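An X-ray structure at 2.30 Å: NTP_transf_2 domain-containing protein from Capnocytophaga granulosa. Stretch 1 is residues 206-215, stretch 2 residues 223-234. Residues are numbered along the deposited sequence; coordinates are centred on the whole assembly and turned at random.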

# COMPACT_ATOMS: atom_id res chain seq x y z
N GLN A 206 10.27 25.89 10.79
CA GLN A 206 9.68 24.56 10.89
C GLN A 206 9.60 23.94 9.50
O GLN A 206 8.91 24.46 8.62
CB GLN A 206 8.29 24.64 11.52
CG GLN A 206 7.45 23.38 11.34
CD GLN A 206 5.96 23.65 11.48
OE1 GLN A 206 5.14 22.99 10.85
NE2 GLN A 206 5.61 24.61 12.33
N ILE A 207 10.31 22.82 9.30
CA ILE A 207 10.19 22.10 8.04
C ILE A 207 8.86 21.36 8.01
O ILE A 207 8.23 21.09 9.05
CB ILE A 207 11.37 21.15 7.82
CG1 ILE A 207 11.22 19.89 8.67
CG2 ILE A 207 12.68 21.85 8.15
CD1 ILE A 207 12.27 18.84 8.39
N GLU A 208 8.42 21.01 6.80
CA GLU A 208 7.06 20.49 6.64
C GLU A 208 6.96 19.04 7.11
O GLU A 208 6.19 18.73 8.03
CB GLU A 208 6.62 20.63 5.18
CG GLU A 208 5.15 20.28 4.95
CD GLU A 208 4.20 21.12 5.79
OE1 GLU A 208 4.57 22.26 6.16
OE2 GLU A 208 3.08 20.64 6.07
N TYR A 209 7.71 18.14 6.48
CA TYR A 209 7.59 16.71 6.79
C TYR A 209 8.63 16.32 7.83
O TYR A 209 9.60 15.60 7.57
CB TYR A 209 7.71 15.88 5.52
CG TYR A 209 6.61 16.13 4.52
CD1 TYR A 209 5.33 15.62 4.73
CD2 TYR A 209 6.85 16.86 3.37
CE1 TYR A 209 4.32 15.85 3.82
CE2 TYR A 209 5.84 17.09 2.45
CZ TYR A 209 4.58 16.58 2.68
OH TYR A 209 3.57 16.80 1.77
N ARG A 210 8.41 16.80 9.06
CA ARG A 210 9.28 16.44 10.17
C ARG A 210 9.04 15.03 10.67
O ARG A 210 9.85 14.52 11.46
CB ARG A 210 9.10 17.45 11.32
CG ARG A 210 7.66 17.88 11.56
CD ARG A 210 7.63 19.24 12.24
NE ARG A 210 6.27 19.75 12.41
CZ ARG A 210 5.62 19.78 13.57
NH1 ARG A 210 4.39 20.26 13.64
NH2 ARG A 210 6.21 19.33 14.67
N GLY A 211 7.97 14.37 10.23
CA GLY A 211 7.71 12.99 10.58
C GLY A 211 6.87 12.84 11.83
O GLY A 211 6.61 13.78 12.58
N ILE A 212 6.43 11.60 12.05
CA ILE A 212 5.66 11.25 13.24
C ILE A 212 6.43 10.19 14.01
O ILE A 212 7.35 9.55 13.50
CB ILE A 212 4.24 10.74 12.90
CG1 ILE A 212 4.32 9.45 12.08
CG2 ILE A 212 3.47 11.82 12.15
CD1 ILE A 212 2.96 8.87 11.74
N GLN A 213 6.04 10.02 15.27
CA GLN A 213 6.64 9.03 16.16
C GLN A 213 5.51 8.19 16.75
O GLN A 213 4.66 8.71 17.47
CB GLN A 213 7.47 9.69 17.26
CG GLN A 213 8.62 10.54 16.71
CD GLN A 213 9.38 11.27 17.80
OE1 GLN A 213 10.58 11.06 17.98
NE2 GLN A 213 8.69 12.15 18.51
N ILE A 214 5.52 6.89 16.44
CA ILE A 214 4.44 6.00 16.84
C ILE A 214 4.57 5.69 18.33
O ILE A 214 5.67 5.41 18.83
CB ILE A 214 4.47 4.71 16.00
CG1 ILE A 214 4.46 5.06 14.51
CG2 ILE A 214 3.30 3.81 16.36
CD1 ILE A 214 3.26 5.87 14.08
N TYR A 215 3.45 5.73 19.04
CA TYR A 215 3.45 5.38 20.45
C TYR A 215 3.49 3.87 20.61
O TYR A 215 2.75 3.14 19.95
CB TYR A 215 2.22 5.94 21.15
CG TYR A 215 2.09 5.47 22.58
CD1 TYR A 215 3.01 5.87 23.55
CD2 TYR A 215 1.07 4.62 22.97
CE1 TYR A 215 2.90 5.44 24.85
CE2 TYR A 215 0.95 4.18 24.27
CZ TYR A 215 1.87 4.59 25.21
OH TYR A 215 1.77 4.16 26.51
N GLU A 223 8.12 5.50 19.13
CA GLU A 223 8.95 4.87 18.11
C GLU A 223 9.70 5.92 17.30
O GLU A 223 9.42 7.12 17.37
CB GLU A 223 8.09 4.00 17.19
CG GLU A 223 7.39 2.83 17.87
CD GLU A 223 8.33 1.68 18.20
OE1 GLU A 223 9.28 1.87 18.98
OE2 GLU A 223 8.11 0.57 17.66
N ASN A 224 10.69 5.46 16.54
CA ASN A 224 11.49 6.38 15.75
C ASN A 224 10.67 6.99 14.61
O ASN A 224 9.53 6.60 14.35
CB ASN A 224 12.73 5.67 15.20
CG ASN A 224 13.76 5.39 16.28
OD1 ASN A 224 13.81 6.07 17.30
ND2 ASN A 224 14.60 4.38 16.05
N ARG A 225 11.29 7.95 13.93
CA ARG A 225 10.61 8.75 12.93
C ARG A 225 10.06 7.90 11.79
O ARG A 225 10.74 7.01 11.27
CB ARG A 225 11.56 9.81 12.37
CG ARG A 225 11.28 11.23 12.81
CD ARG A 225 12.47 12.12 12.48
NE ARG A 225 12.08 13.34 11.77
CZ ARG A 225 12.95 14.20 11.25
NH1 ARG A 225 14.25 13.97 11.36
NH2 ARG A 225 12.52 15.28 10.62
N ASP A 226 8.82 8.20 11.40
CA ASP A 226 8.22 7.67 10.18
C ASP A 226 7.67 8.84 9.38
O ASP A 226 7.33 9.89 9.93
CB ASP A 226 7.10 6.66 10.48
CG ASP A 226 7.63 5.35 11.03
OD1 ASP A 226 8.78 4.99 10.70
OD2 ASP A 226 6.90 4.67 11.78
N PHE A 227 7.59 8.65 8.06
CA PHE A 227 7.19 9.71 7.13
C PHE A 227 6.11 9.19 6.20
O PHE A 227 6.33 9.04 4.99
CB PHE A 227 8.40 10.22 6.35
CG PHE A 227 9.51 10.73 7.22
CD1 PHE A 227 10.47 9.86 7.73
CD2 PHE A 227 9.61 12.07 7.54
CE1 PHE A 227 11.50 10.32 8.53
CE2 PHE A 227 10.64 12.55 8.34
CZ PHE A 227 11.58 11.67 8.83
N PRO A 228 4.91 8.92 6.72
CA PRO A 228 3.86 8.33 5.87
C PRO A 228 3.22 9.34 4.93
O PRO A 228 2.86 9.00 3.80
CB PRO A 228 2.84 7.81 6.89
CG PRO A 228 2.99 8.73 8.05
CD PRO A 228 4.45 9.12 8.10
N PHE A 229 3.09 10.59 5.38
CA PHE A 229 2.44 11.60 4.55
C PHE A 229 3.35 12.05 3.41
O PHE A 229 2.88 12.31 2.30
CB PHE A 229 2.02 12.79 5.41
CG PHE A 229 1.32 12.40 6.67
CD1 PHE A 229 0.28 11.48 6.64
CD2 PHE A 229 1.70 12.93 7.89
CE1 PHE A 229 -0.37 11.11 7.80
CE2 PHE A 229 1.06 12.57 9.05
CZ PHE A 229 0.03 11.66 9.01
N LEU A 230 4.65 12.15 3.68
CA LEU A 230 5.61 12.45 2.62
C LEU A 230 5.65 11.33 1.59
O LEU A 230 5.73 11.59 0.39
CB LEU A 230 7.00 12.68 3.22
CG LEU A 230 8.16 12.87 2.24
CD1 LEU A 230 7.90 14.06 1.32
CD2 LEU A 230 9.47 13.06 3.00
N SER A 231 5.60 10.08 2.05
CA SER A 231 5.58 8.95 1.13
C SER A 231 4.33 8.97 0.26
O SER A 231 4.40 8.75 -0.96
CB SER A 231 5.68 7.63 1.90
OG SER A 231 6.85 7.59 2.68
N ILE A 232 3.17 9.23 0.87
CA ILE A 232 1.92 9.29 0.12
C ILE A 232 1.98 10.39 -0.93
O ILE A 232 1.63 10.17 -2.10
CB ILE A 232 0.73 9.50 1.08
CG1 ILE A 232 0.44 8.22 1.87
CG2 ILE A 232 -0.50 9.98 0.32
CD1 ILE A 232 -0.55 8.41 2.99
N GLN A 233 2.42 11.58 -0.53
CA GLN A 233 2.42 12.72 -1.45
C GLN A 233 3.40 12.50 -2.60
O GLN A 233 3.12 12.89 -3.74
CB GLN A 233 2.75 14.00 -0.69
CG GLN A 233 2.40 15.28 -1.43
CD GLN A 233 3.54 15.78 -2.29
OE1 GLN A 233 4.70 15.72 -1.90
NE2 GLN A 233 3.21 16.29 -3.48
N ARG A 234 4.54 11.86 -2.33
CA ARG A 234 5.51 11.61 -3.39
C ARG A 234 5.01 10.56 -4.38
O ARG A 234 5.24 10.68 -5.59
CB ARG A 234 6.86 11.21 -2.79
CG ARG A 234 7.70 12.39 -2.33
CD ARG A 234 9.08 11.98 -1.84
NE ARG A 234 9.91 13.15 -1.57
CZ ARG A 234 11.11 13.12 -1.01
NH1 ARG A 234 11.64 11.96 -0.64
NH2 ARG A 234 11.78 14.24 -0.81

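Backbone hydrogen bonds join the two segments as antiparallel strands. I212 and D226 form a reciprocal pair, I212 N to D226 O and D226 N to I212 O, both 2.9 Å and nearly straight. Further along, E223 N reaches I214 O at a very short 2.5 Å. Between these bonds, R225 CA lies 3.4 Å from I212 O in a CA-H...O contact.

The side chain of R225 adds a polar clamp beyond the strand pairing: its NE (2.5 Å) and NH2 (2.9 Å) both donate to R210 O, which sits at the guanidinium edge, near its plane, so one carbonyl receives two bonds.

G211 passes close to this junction, its CA 3.2 Å from D226 O and 3.7 Å from F227 CD2. A CB here would clash with F227 CE2, and the backbone angles themselves call for glycine. Y209 O meets the edge of the F227 ring, 3.3 Å from CE2.

Apolar packing takes over where the second segment becomes helical. L230 covers one face of the Y209 ring, with CB 4.0 Å from the centroid of that ring in a CH-pi contact and CD1 3.6 Å from Y209 CD2. I212 packs against the start of the helix through CD1 to P228 CG (3.7 Å) and CG2 to F229 CE2 (4.0 Å).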